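Local coordinates for odorant-binding protein 1F (Rattus norvegicus, PDB 3FIQ), which binds a wide variety of small odorant molecules in the nasal epithelium, as a secreted carrier of the lipocalin family, at residues 11-16 with 93-98; 17-23 with 145-150; 36-41 with 53-58; 83-89 with 100-106. The contacts are given in a common frame with arbitrary orientation. Numbering follows the deposited sequence.

In the fold
All four contacts belong to one antiparallel lipocalin barrel, and none is wholly buried. Contacts 3 and 4 are hairpins, 38-44 with 50-59 and 85-93 with 97-105; their inward side chains meet, Phe39 against Phe100 and Phe88 against Ile53. Contacts 1 and 2 join residues far apart in sequence and share strand 14-23: contact 1 closes one end of the barrel with a tryptophan, a water and a salt bridge, with no backbone hydrogen bond between its segments, whereas contact 2 lays the C-terminal strand 147-148 along 14-23 by main-chain hydrogen bonds. Contact 3 meets both through strand 38-44, while contact 4, about 20 Å from contact 1 between centres, shares strand 97-105 with it.

Contact 1. Residues 11-16 with 93-98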
# COMPACT_ATOMS: atom_id res chain seq x y z
N GLU A 11 8.18 -2.25 14.57
CA GLU A 11 7.88 -1.12 13.68
C GLU A 11 6.48 -1.20 13.08
O GLU A 11 5.72 -0.20 13.03
CB GLU A 11 8.89 -1.00 12.55
CG GLU A 11 10.25 -0.44 13.03
CD GLU A 11 11.36 -0.60 12.05
OE1 GLU A 11 11.36 -1.50 11.21
OE2 GLU A 11 12.33 0.17 12.14
N VAL A 12 6.12 -2.39 12.65
CA VAL A 12 4.88 -2.47 11.87
C VAL A 12 3.61 -2.93 12.59
O VAL A 12 2.54 -2.57 12.15
CB VAL A 12 5.05 -3.30 10.60
CG1 VAL A 12 6.20 -2.85 9.78
CG2 VAL A 12 5.22 -4.63 10.95
N ASN A 13 3.68 -3.66 13.70
CA ASN A 13 2.53 -4.29 14.24
C ASN A 13 1.56 -3.27 14.80
O ASN A 13 1.92 -2.44 15.62
CB ASN A 13 2.93 -5.31 15.29
CG ASN A 13 3.48 -6.57 14.67
OD1 ASN A 13 3.72 -6.63 13.50
ND2 ASN A 13 3.79 -7.52 15.50
N GLY A 14 0.33 -3.29 14.35
CA GLY A 14 -0.66 -2.35 14.84
C GLY A 14 -1.58 -1.87 13.74
O GLY A 14 -1.50 -2.40 12.62
N ASP A 15 -2.39 -0.86 14.05
CA ASP A 15 -3.32 -0.33 13.07
C ASP A 15 -2.60 0.65 12.15
O ASP A 15 -1.72 1.41 12.57
CB ASP A 15 -4.41 0.41 13.82
CG ASP A 15 -5.36 -0.48 14.59
OD1 ASP A 15 -5.47 -1.69 14.37
OD2 ASP A 15 -6.09 0.10 15.45
N TRP A 16 -3.04 0.66 10.89
CA TRP A 16 -2.51 1.53 9.85
C TRP A 16 -3.67 1.89 8.97
O TRP A 16 -4.65 1.16 8.87
CB TRP A 16 -1.46 0.83 8.97
CG TRP A 16 -0.15 0.59 9.66
CD1 TRP A 16 0.13 -0.47 10.45
CD2 TRP A 16 1.01 1.43 9.68
NE1 TRP A 16 1.38 -0.35 10.94
CE2 TRP A 16 1.94 0.82 10.48
CE3 TRP A 16 1.35 2.62 9.03
CZ2 TRP A 16 3.23 1.35 10.70
CZ3 TRP A 16 2.59 3.13 9.23
CH2 TRP A 16 3.53 2.52 10.05
N LYS A 93 10.48 4.80 5.32
CA LYS A 93 9.73 4.56 6.54
C LYS A 93 10.17 5.53 7.64
O LYS A 93 11.37 5.84 7.77
CB LYS A 93 9.81 3.14 7.05
CG LYS A 93 11.16 2.58 7.28
CD LYS A 93 11.18 1.32 8.19
CE LYS A 93 12.60 1.26 8.78
NZ LYS A 93 12.98 0.01 9.39
N THR A 94 9.18 5.94 8.43
CA THR A 94 9.34 6.69 9.67
C THR A 94 8.47 5.96 10.67
O THR A 94 7.83 4.93 10.34
CB THR A 94 8.86 8.11 9.53
OG1 THR A 94 7.42 8.15 9.40
CG2 THR A 94 9.43 8.76 8.31
N ASP A 95 8.42 6.44 11.91
CA ASP A 95 7.63 5.71 12.90
C ASP A 95 6.14 5.72 12.56
O ASP A 95 5.43 4.77 12.93
CB ASP A 95 7.87 6.19 14.34
CG ASP A 95 7.41 7.60 14.55
OD1 ASP A 95 8.07 8.50 14.01
OD2 ASP A 95 6.39 7.81 15.25
N ASP A 96 5.67 6.74 11.84
CA ASP A 96 4.22 6.82 11.60
C ASP A 96 3.78 6.89 10.14
O ASP A 96 2.60 7.00 9.88
CB ASP A 96 3.57 7.96 12.42
CG ASP A 96 4.16 9.27 12.12
OD1 ASP A 96 4.88 9.34 11.13
OD2 ASP A 96 3.91 10.23 12.86
N ILE A 97 4.71 6.69 9.21
CA ILE A 97 4.44 6.73 7.77
C ILE A 97 5.34 5.69 7.11
O ILE A 97 6.51 5.65 7.38
CB ILE A 97 4.72 8.12 7.17
CG1 ILE A 97 3.79 9.19 7.76
CG2 ILE A 97 4.68 8.03 5.66
CD1 ILE A 97 2.35 9.04 7.34
N ILE A 98 4.78 4.87 6.22
CA ILE A 98 5.50 3.96 5.34
C ILE A 98 5.10 4.19 3.93
O ILE A 98 3.89 4.24 3.65
CB ILE A 98 5.27 2.49 5.74
CG1 ILE A 98 5.81 2.27 7.15
CG2 ILE A 98 5.99 1.55 4.74
CD1 ILE A 98 5.57 0.86 7.68
O HOH W 1 6.54 2.20 13.07
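Start with Trp16, the residue that fills the gap between these two segments. Its indole nitrogen is satisfied within its own segment: NE1 donates to Val12 O at 2.8 Å, tying the ring to the end of helix 9-12. That positions the six-membered ring against the 93-98 turn, where Trp16 CH2 lies 3.5 Å from Ile98 CD1 and CZ3 3.9 Å from Asp96 O. Val12 CG1 adds a looser contact to Ile98 CD1, 4.3 Å away. No direct backbone hydrogen bond crosses; instead, water 1 donates to both Glu11 O (2.5 Å) and Asp95 O (2.8 Å), serving two carbonyls at once. Farther out, Lys93 NZ forms a salt bridge with Glu11, 2.8 Å from OE2 and 2.9 Å from OE1, though both hydrogen bonds are weak in geometry. The stronger partner of Lys93 is Asp6 O, and Glu11 OE1 also accepts from Ser8 N. The Gly-x-Trp sequence here, Gly14 to Trp16, is the lipocalin signature, and Lys120 adds a cation-pi contact to the indole. Apolar contact therefore makes the inner part of this junction, while a bridging water and a weakly hydrogen-bonded salt bridge link the segments beside it.

Contact 2. Residues 17-23 with 145-150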
# COMPACT_ATOMS: atom_id res chain seq x y z
N ARG A 17 -3.55 3.01 8.30
CA ARG A 17 -4.52 3.43 7.32
C ARG A 17 -3.81 3.85 6.07
O ARG A 17 -2.61 4.09 6.05
CB ARG A 17 -5.29 4.69 7.82
CG ARG A 17 -4.42 5.95 8.01
CD ARG A 17 -5.12 7.06 8.81
NE ARG A 17 -6.30 7.53 8.15
CZ ARG A 17 -7.31 8.21 8.69
NH1 ARG A 17 -7.30 8.59 9.96
NH2 ARG A 17 -8.36 8.52 7.91
N THR A 18 -4.56 3.89 4.97
CA THR A 18 -4.01 4.35 3.71
C THR A 18 -4.30 5.81 3.54
O THR A 18 -5.47 6.24 3.52
CB THR A 18 -4.61 3.60 2.55
OG1 THR A 18 -4.39 2.20 2.70
CG2 THR A 18 -3.97 4.05 1.21
N LEU A 19 -3.23 6.57 3.30
CA LEU A 19 -3.37 8.00 3.02
C LEU A 19 -3.46 8.34 1.55
O LEU A 19 -4.36 9.08 1.14
CB LEU A 19 -2.21 8.78 3.65
CG LEU A 19 -2.02 8.64 5.17
CD1 LEU A 19 -0.97 9.63 5.68
CD2 LEU A 19 -3.30 8.90 5.87
N TYR A 20 -2.54 7.79 0.73
CA TYR A 20 -2.50 8.06 -0.67
C TYR A 20 -2.13 6.79 -1.40
O TYR A 20 -1.39 5.96 -0.88
CB TYR A 20 -1.43 9.11 -1.03
CG TYR A 20 -1.71 10.50 -0.51
CD1 TYR A 20 -2.44 11.40 -1.29
CD2 TYR A 20 -1.26 10.90 0.72
CE1 TYR A 20 -2.74 12.67 -0.77
CE2 TYR A 20 -1.60 12.14 1.24
CZ TYR A 20 -2.26 13.03 0.47
OH TYR A 20 -2.56 14.26 1.02
N ILE A 21 -2.64 6.65 -2.63
CA ILE A 21 -2.12 5.62 -3.53
C ILE A 21 -1.90 6.26 -4.88
O ILE A 21 -2.76 6.96 -5.37
CB ILE A 21 -3.12 4.45 -3.72
CG1 ILE A 21 -3.63 3.90 -2.42
CG2 ILE A 21 -2.53 3.36 -4.55
CD1 ILE A 21 -4.72 2.84 -2.57
N VAL A 22 -0.77 5.98 -5.54
CA VAL A 22 -0.59 6.46 -6.90
C VAL A 22 -0.16 5.29 -7.77
O VAL A 22 0.56 4.41 -7.31
CB VAL A 22 0.36 7.59 -6.95
CG1 VAL A 22 1.69 7.20 -6.57
CG2 VAL A 22 0.35 8.27 -8.36
N ALA A 23 -0.64 5.19 -9.00
CA ALA A 23 -0.33 4.01 -9.82
C ALA A 23 -0.31 4.42 -11.29
O ALA A 23 -0.88 5.43 -11.63
CB ALA A 23 -1.32 2.90 -9.62
N ASN A 145 -2.26 10.72 -11.36
CA ASN A 145 -3.11 9.61 -10.93
C ASN A 145 -3.27 9.43 -9.45
O ASN A 145 -3.88 8.47 -9.00
CB ASN A 145 -2.64 8.31 -11.54
CG ASN A 145 -2.68 8.30 -13.05
OD1 ASN A 145 -3.27 9.16 -13.67
ND2 ASN A 145 -2.05 7.31 -13.64
N THR A 146 -2.73 10.36 -8.68
CA THR A 146 -2.71 10.23 -7.24
C THR A 146 -4.09 10.26 -6.62
O THR A 146 -4.90 11.11 -6.97
CB THR A 146 -1.95 11.37 -6.62
OG1 THR A 146 -0.58 11.30 -7.06
CG2 THR A 146 -1.91 11.31 -5.10
N GLN A 147 -4.36 9.29 -5.73
CA GLN A 147 -5.63 9.20 -5.01
C GLN A 147 -5.40 9.44 -3.53
O GLN A 147 -4.55 8.82 -2.92
CB GLN A 147 -6.16 7.74 -5.13
CG GLN A 147 -6.25 7.23 -6.52
CD GLN A 147 -7.33 7.90 -7.38
OE1 GLN A 147 -8.47 7.99 -6.97
NE2 GLN A 147 -6.94 8.40 -8.59
N HIS A 148 -6.12 10.41 -2.96
CA HIS A 148 -6.15 10.68 -1.55
C HIS A 148 -7.31 9.91 -0.99
O HIS A 148 -8.46 10.17 -1.34
CB HIS A 148 -6.39 12.15 -1.38
CG HIS A 148 -6.37 12.64 0.03
ND1 HIS A 148 -7.14 13.71 0.43
CD2 HIS A 148 -5.63 12.28 1.11
CE1 HIS A 148 -6.92 13.96 1.71
NE2 HIS A 148 -5.97 13.14 2.14
N LEU A 149 -7.05 8.96 -0.13
CA LEU A 149 -8.07 8.07 0.40
C LEU A 149 -8.71 8.54 1.69
O LEU A 149 -9.78 8.01 2.08
CB LEU A 149 -7.55 6.63 0.57
CG LEU A 149 -7.75 5.72 -0.66
CD1 LEU A 149 -7.05 6.27 -1.89
CD2 LEU A 149 -7.30 4.34 -0.40
N VAL A 150 -8.11 9.48 2.41
CA VAL A 150 -8.62 9.85 3.72
C VAL A 150 -10.10 10.22 3.74
O VAL A 150 -10.86 9.73 4.62
CB VAL A 150 -7.75 10.92 4.35
CG1 VAL A 150 -8.39 11.45 5.63
CG2 VAL A 150 -6.36 10.36 4.60
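Arg17, first of the segment, sets its guanidinium beside Val150, NH2 to CG1 3.7 Å. Thr18 touches Leu149 through CG2 and CD2, also 3.7 Å apart, while its hydroxyl is hydrogen-bonded to Ala37 O and Phe39 N of the 36-41 segment. Leu19 accepts from Leu149 N at its O (3.0 Å) and packs CD2 on Val150 CG2 (3.6 Å). Next, Tyr20 pairs with His148 in a non-hydrogen-bonded position; their rings are nearly parallel (19°) but slid apart, centroids 4.7 Å away. Ile21 forms the tight antiparallel pair: its N donates to Gln147 O (2.9 Å) and its O accepts from Gln147 N (2.8 Å), and its CD1 meets Leu149 CD2 at 3.7 Å. Val22 CG2 sits 3.4 Å from Thr146 OG1, whose hydroxyl is hydrogen-bonded to Asn143 O. At Ala23 backbone pairing gives way to a side chain, Asn145 ND2 donating to Ala23 O at 3.0 Å. Main-chain bonds thus fix this short strand's register on the barrel, and a side-chain amide adds one rung.

Contact 3. Residues 36-41 with 53-58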
# COMPACT_ATOMS: atom_id res chain seq x y z
N ARG A 36 -7.40 -0.44 -4.75
CA ARG A 36 -7.72 0.72 -3.88
C ARG A 36 -7.95 0.19 -2.47
O ARG A 36 -9.08 0.06 -2.01
CB ARG A 36 -8.92 1.48 -4.35
CG ARG A 36 -9.18 2.78 -3.65
CD ARG A 36 -10.37 3.47 -4.16
NE ARG A 36 -10.63 4.76 -3.47
CZ ARG A 36 -10.16 5.96 -3.87
NH1 ARG A 36 -9.40 6.09 -4.95
NH2 ARG A 36 -10.58 7.07 -3.21
N ALA A 37 -6.83 -0.05 -1.79
CA ALA A 37 -6.85 -0.73 -0.51
C ALA A 37 -6.76 0.26 0.62
O ALA A 37 -5.77 1.05 0.69
CB ALA A 37 -5.65 -1.61 -0.40
N TYR A 38 -7.77 0.21 1.48
CA TYR A 38 -7.84 1.06 2.69
C TYR A 38 -7.27 0.21 3.85
O TYR A 38 -7.96 -0.67 4.38
CB TYR A 38 -9.25 1.45 3.00
CG TYR A 38 -9.92 2.39 2.01
CD1 TYR A 38 -10.50 1.91 0.83
CD2 TYR A 38 -9.96 3.77 2.25
CE1 TYR A 38 -11.12 2.83 -0.08
CE2 TYR A 38 -10.56 4.64 1.38
CZ TYR A 38 -11.14 4.16 0.21
OH TYR A 38 -11.77 5.01 -0.68
N PHE A 39 -5.99 0.43 4.17
CA PHE A 39 -5.37 -0.42 5.20
C PHE A 39 -6.14 -0.30 6.49
O PHE A 39 -6.73 0.74 6.80
CB PHE A 39 -3.91 0.02 5.44
CG PHE A 39 -2.90 -0.67 4.48
CD1 PHE A 39 -3.23 -1.03 3.19
CD2 PHE A 39 -1.61 -0.88 4.88
CE1 PHE A 39 -2.29 -1.66 2.32
CE2 PHE A 39 -0.69 -1.48 4.01
CZ PHE A 39 -1.02 -1.84 2.75
N GLN A 40 -6.10 -1.39 7.24
CA GLN A 40 -6.56 -1.42 8.62
C GLN A 40 -5.50 -1.83 9.61
O GLN A 40 -5.43 -1.29 10.73
CB GLN A 40 -7.79 -2.33 8.68
CG GLN A 40 -8.44 -2.36 10.08
CD GLN A 40 -9.73 -3.14 10.04
OE1 GLN A 40 -9.76 -4.35 10.36
NE2 GLN A 40 -10.77 -2.47 9.65
N HIS A 41 -4.70 -2.86 9.30
CA HIS A 41 -3.80 -3.44 10.29
C HIS A 41 -2.71 -4.20 9.63
O HIS A 41 -2.91 -4.77 8.55
CB HIS A 41 -4.62 -4.41 11.20
CG HIS A 41 -3.94 -4.83 12.48
ND1 HIS A 41 -3.13 -5.95 12.54
CD2 HIS A 41 -3.92 -4.27 13.73
CE1 HIS A 41 -2.65 -6.06 13.78
NE2 HIS A 41 -3.13 -5.09 14.52
N ILE A 53 -1.51 -8.37 6.25
CA ILE A 53 -2.09 -7.05 6.09
C ILE A 53 -3.59 -7.22 5.95
O ILE A 53 -4.05 -7.91 5.08
CB ILE A 53 -1.49 -6.35 4.87
CG1 ILE A 53 0.04 -6.21 5.00
CG2 ILE A 53 -2.17 -5.00 4.69
CD1 ILE A 53 0.66 -5.60 3.74
N ILE A 54 -4.35 -6.52 6.80
CA ILE A 54 -5.82 -6.51 6.71
C ILE A 54 -6.16 -5.15 6.12
O ILE A 54 -5.63 -4.10 6.56
CB ILE A 54 -6.47 -6.67 8.08
CG1 ILE A 54 -6.14 -8.06 8.62
CG2 ILE A 54 -8.00 -6.48 7.97
CD1 ILE A 54 -6.54 -8.28 10.09
N PHE A 55 -7.02 -5.15 5.11
CA PHE A 55 -7.45 -3.92 4.44
C PHE A 55 -8.88 -4.07 3.96
O PHE A 55 -9.40 -5.17 3.89
CB PHE A 55 -6.53 -3.58 3.26
CG PHE A 55 -6.50 -4.57 2.14
CD1 PHE A 55 -5.55 -5.58 2.15
CD2 PHE A 55 -7.33 -4.44 1.02
CE1 PHE A 55 -5.49 -6.50 1.06
CE2 PHE A 55 -7.20 -5.30 -0.06
CZ PHE A 55 -6.31 -6.35 -0.03
N ASN A 56 -9.51 -2.95 3.72
CA ASN A 56 -10.84 -2.94 3.13
C ASN A 56 -10.78 -2.41 1.73
O ASN A 56 -9.98 -1.55 1.40
CB ASN A 56 -11.86 -2.10 3.96
CG ASN A 56 -12.30 -2.86 5.16
OD1 ASN A 56 -13.16 -3.77 5.05
ND2 ASN A 56 -11.69 -2.58 6.28
N VAL A 57 -11.75 -2.85 0.90
CA VAL A 57 -12.06 -2.18 -0.34
C VAL A 57 -13.51 -1.83 -0.20
O VAL A 57 -14.24 -2.47 0.53
CB VAL A 57 -11.81 -3.06 -1.64
CG1 VAL A 57 -10.35 -3.36 -1.80
CG2 VAL A 57 -12.70 -4.27 -1.71
N LYS A 58 -13.94 -0.77 -0.84
CA LYS A 58 -15.31 -0.41 -0.80
C LYS A 58 -15.98 -1.06 -1.97
O LYS A 58 -15.49 -0.98 -3.10
CB LYS A 58 -15.50 1.08 -0.89
CG LYS A 58 -14.93 1.89 0.21
CD LYS A 58 -15.55 1.64 1.55
CE LYS A 58 -17.10 1.62 1.55
NZ LYS A 58 -17.86 2.94 1.68
O HOH W 2 -11.90 0.51 -2.51
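Two aromatic bumps set the shape of this hairpin. Phe39 and Phe55, a non-hydrogen-bonded pair with CA atoms only 4.1 Å apart, project from the same face. Ile53 CG2 fits over the Phe39 ring, 3.9 Å from the centroid, a CH-pi contact; beyond Phe55, the small Ala37 lets the ring lie close, CB to CD2 3.6 Å. Tyr38 belongs to the other face and stretches over the backbone to Lys58, CE1 to CG 3.9 Å, with its hydroxyl bonded to Thr152. Tyr38 N to Asn56 O and Asn56 N to Tyr38 O are hydrogen bonds of 2.8 Å each. Gln40 N and His41 N both donate to Ile54 O, at 2.8 and 3.1 Å, and Ile54 N returns a bond to His41 O at 2.9 Å. Water 2 bridges Arg36 O and Lys58 N. This is an antiparallel hairpin of the lipocalin up-and-down barrel, with a classic beta bulge at Gln40 and His41 and aromatics on its inner face.

Contact 4. Residues 83-89 with 100-106; sequences SGRNYFH and FHNVNVD
This is an antiparallel beta hairpin of the lipocalin barrel, built from extended strands 85-89 and 100-105, axes 4.6 Å apart at closest and 165° between directions. The hydrogen-bonded pairs are Arg85 N to Val105 O 2.9 Å and Val105 N to Arg85 O 2.8 Å; Tyr87 N to Val103 O 3.0 Å and Val103 N to Tyr87 O 2.9 Å; His89 N to His101 O and His101 N to His89 O, both 2.9 Å. Asn86-Asn104 and Phe88-Asn102, between them, are non-hydrogen-bonded, CA atoms 4.5 and 4.2 Å apart. Gly84, at phi 99° and psi -150°, passes Asp106 with 4.1 Å between CA atoms; a CB would clash with Val105 O. Phe88 (chi1 p) points an edge at the face of Phe100 (chi1 m) in an offset edge-to-face pair, centroids 6.0 Å apart and planes at 81°. Water 4 joins the main-chain Tyr87 O (2.8 Å) to His89 ND1 (chi1 p, 3.0 Å) and His101 ND1 (chi1 t, 2.8 Å). Outside, Arg85 forms a salt bridge with Asp81, and Asp106 one with Lys28 and a hydrogen bond with Ser108. Asn104, chi1 t, donates through ND2 to both Ser83 O and Asn86 OD1, each 2.9 Å away.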
# COMPACT_ATOMS: atom_id res chain seq x y z
N SER A 83 -5.63 -10.13 -6.57
CA SER A 83 -5.88 -9.60 -7.88
C SER A 83 -4.68 -9.82 -8.77
O SER A 83 -4.19 -8.91 -9.46
CB SER A 83 -6.28 -8.12 -7.80
OG SER A 83 -6.92 -7.77 -9.01
N GLY A 84 -4.24 -11.09 -8.83
CA GLY A 84 -3.02 -11.43 -9.50
C GLY A 84 -1.89 -11.58 -8.54
O GLY A 84 -2.12 -12.07 -7.42
N ARG A 85 -0.69 -11.29 -9.00
CA ARG A 85 0.52 -11.53 -8.20
C ARG A 85 1.11 -10.17 -7.80
O ARG A 85 1.18 -9.27 -8.66
CB ARG A 85 1.56 -12.34 -9.02
CG ARG A 85 2.85 -12.72 -8.22
CD ARG A 85 2.50 -13.71 -7.17
NE ARG A 85 3.65 -14.42 -6.63
CZ ARG A 85 3.59 -15.25 -5.61
NH1 ARG A 85 2.45 -15.46 -4.97
NH2 ARG A 85 4.71 -15.83 -5.16
N ASN A 86 1.60 -10.01 -6.55
CA ASN A 86 2.15 -8.76 -6.07
C ASN A 86 3.55 -9.00 -5.54
O ASN A 86 3.79 -9.98 -4.85
CB ASN A 86 1.24 -8.17 -4.96
CG ASN A 86 -0.15 -7.96 -5.47
OD1 ASN A 86 -0.46 -6.93 -6.04
ND2 ASN A 86 -1.00 -9.00 -5.28
N TYR A 87 4.37 -8.02 -5.78
CA TYR A 87 5.73 -7.91 -5.34
C TYR A 87 5.89 -6.51 -4.68
O TYR A 87 5.89 -5.48 -5.38
CB TYR A 87 6.66 -8.02 -6.51
CG TYR A 87 6.44 -9.19 -7.40
CD1 TYR A 87 5.58 -9.11 -8.47
CD2 TYR A 87 7.16 -10.34 -7.22
CE1 TYR A 87 5.38 -10.18 -9.31
CE2 TYR A 87 6.96 -11.47 -8.03
CZ TYR A 87 6.07 -11.37 -9.08
OH TYR A 87 5.86 -12.40 -9.92
N PHE A 88 6.00 -6.48 -3.35
CA PHE A 88 6.05 -5.21 -2.67
C PHE A 88 7.20 -5.05 -1.72
O PHE A 88 7.75 -6.02 -1.20
CB PHE A 88 4.69 -4.90 -2.02
CG PHE A 88 4.29 -5.74 -0.85
CD1 PHE A 88 3.49 -6.88 -1.01
CD2 PHE A 88 4.65 -5.33 0.43
CE1 PHE A 88 3.09 -7.60 0.10
CE2 PHE A 88 4.23 -6.06 1.53
CZ PHE A 88 3.44 -7.15 1.37
N HIS A 89 7.64 -3.81 -1.53
CA HIS A 89 8.74 -3.56 -0.62
C HIS A 89 8.64 -2.14 -0.06
O HIS A 89 7.84 -1.34 -0.53
CB HIS A 89 10.12 -3.84 -1.30
CG HIS A 89 10.52 -2.90 -2.39
ND1 HIS A 89 9.96 -2.91 -3.65
CD2 HIS A 89 11.47 -1.93 -2.43
CE1 HIS A 89 10.54 -1.98 -4.41
NE2 HIS A 89 11.43 -1.36 -3.68
N PHE A 100 5.19 2.19 0.52
CA PHE A 100 5.39 0.91 -0.11
C PHE A 100 5.38 1.08 -1.61
O PHE A 100 4.64 1.85 -2.16
CB PHE A 100 4.22 -0.05 0.20
CG PHE A 100 4.21 -0.57 1.62
CD1 PHE A 100 5.04 -1.58 1.99
CD2 PHE A 100 3.28 -0.09 2.54
CE1 PHE A 100 4.98 -2.11 3.27
CE2 PHE A 100 3.24 -0.63 3.84
CZ PHE A 100 4.12 -1.66 4.18
N HIS A 101 6.20 0.30 -2.30
CA HIS A 101 6.14 0.15 -3.72
C HIS A 101 5.62 -1.25 -3.98
O HIS A 101 6.02 -2.22 -3.31
CB HIS A 101 7.51 0.25 -4.34
CG HIS A 101 7.50 0.11 -5.81
ND1 HIS A 101 7.92 -1.03 -6.45
CD2 HIS A 101 7.15 0.98 -6.78
CE1 HIS A 101 7.80 -0.86 -7.76
NE2 HIS A 101 7.34 0.34 -7.98
N ASN A 102 4.61 -1.37 -4.84
CA ASN A 102 4.06 -2.65 -5.25
C ASN A 102 3.99 -2.74 -6.78
O ASN A 102 3.72 -1.78 -7.46
CB ASN A 102 2.66 -2.88 -4.68
CG ASN A 102 2.09 -4.26 -5.04
OD1 ASN A 102 0.88 -4.37 -5.51
ND2 ASN A 102 2.81 -5.26 -4.83
N VAL A 103 4.35 -3.91 -7.31
CA VAL A 103 4.12 -4.26 -8.68
C VAL A 103 3.05 -5.36 -8.63
O VAL A 103 3.22 -6.43 -8.01
CB VAL A 103 5.37 -4.81 -9.39
CG1 VAL A 103 4.98 -5.17 -10.81
CG2 VAL A 103 6.43 -3.71 -9.32
N ASN A 104 1.93 -5.07 -9.25
CA ASN A 104 0.81 -6.05 -9.44
C ASN A 104 0.77 -6.50 -10.84
O ASN A 104 0.78 -5.68 -11.80
CB ASN A 104 -0.49 -5.40 -9.05
CG ASN A 104 -1.71 -6.21 -9.36
OD1 ASN A 104 -2.31 -6.04 -10.42
ND2 ASN A 104 -2.09 -7.15 -8.47
N VAL A 105 0.74 -7.84 -11.02
CA VAL A 105 0.51 -8.43 -12.34
C VAL A 105 -0.79 -9.13 -12.31
O VAL A 105 -0.97 -10.12 -11.60
CB VAL A 105 1.64 -9.39 -12.71
CG1 VAL A 105 1.41 -9.97 -14.07
CG2 VAL A 105 3.01 -8.67 -12.57
N ASP A 106 -1.76 -8.54 -12.99
CA ASP A 106 -3.12 -9.02 -12.85
C ASP A 106 -3.35 -10.29 -13.60
O ASP A 106 -2.44 -10.80 -14.26
CB ASP A 106 -4.13 -7.93 -13.07
CG ASP A 106 -4.45 -7.61 -14.51
OD1 ASP A 106 -4.09 -8.39 -15.40
OD2 ASP A 106 -5.15 -6.55 -14.75
O HOH W 3 -5.13 -5.92 -10.30
O HOH W 4 8.09 -3.79 -5.77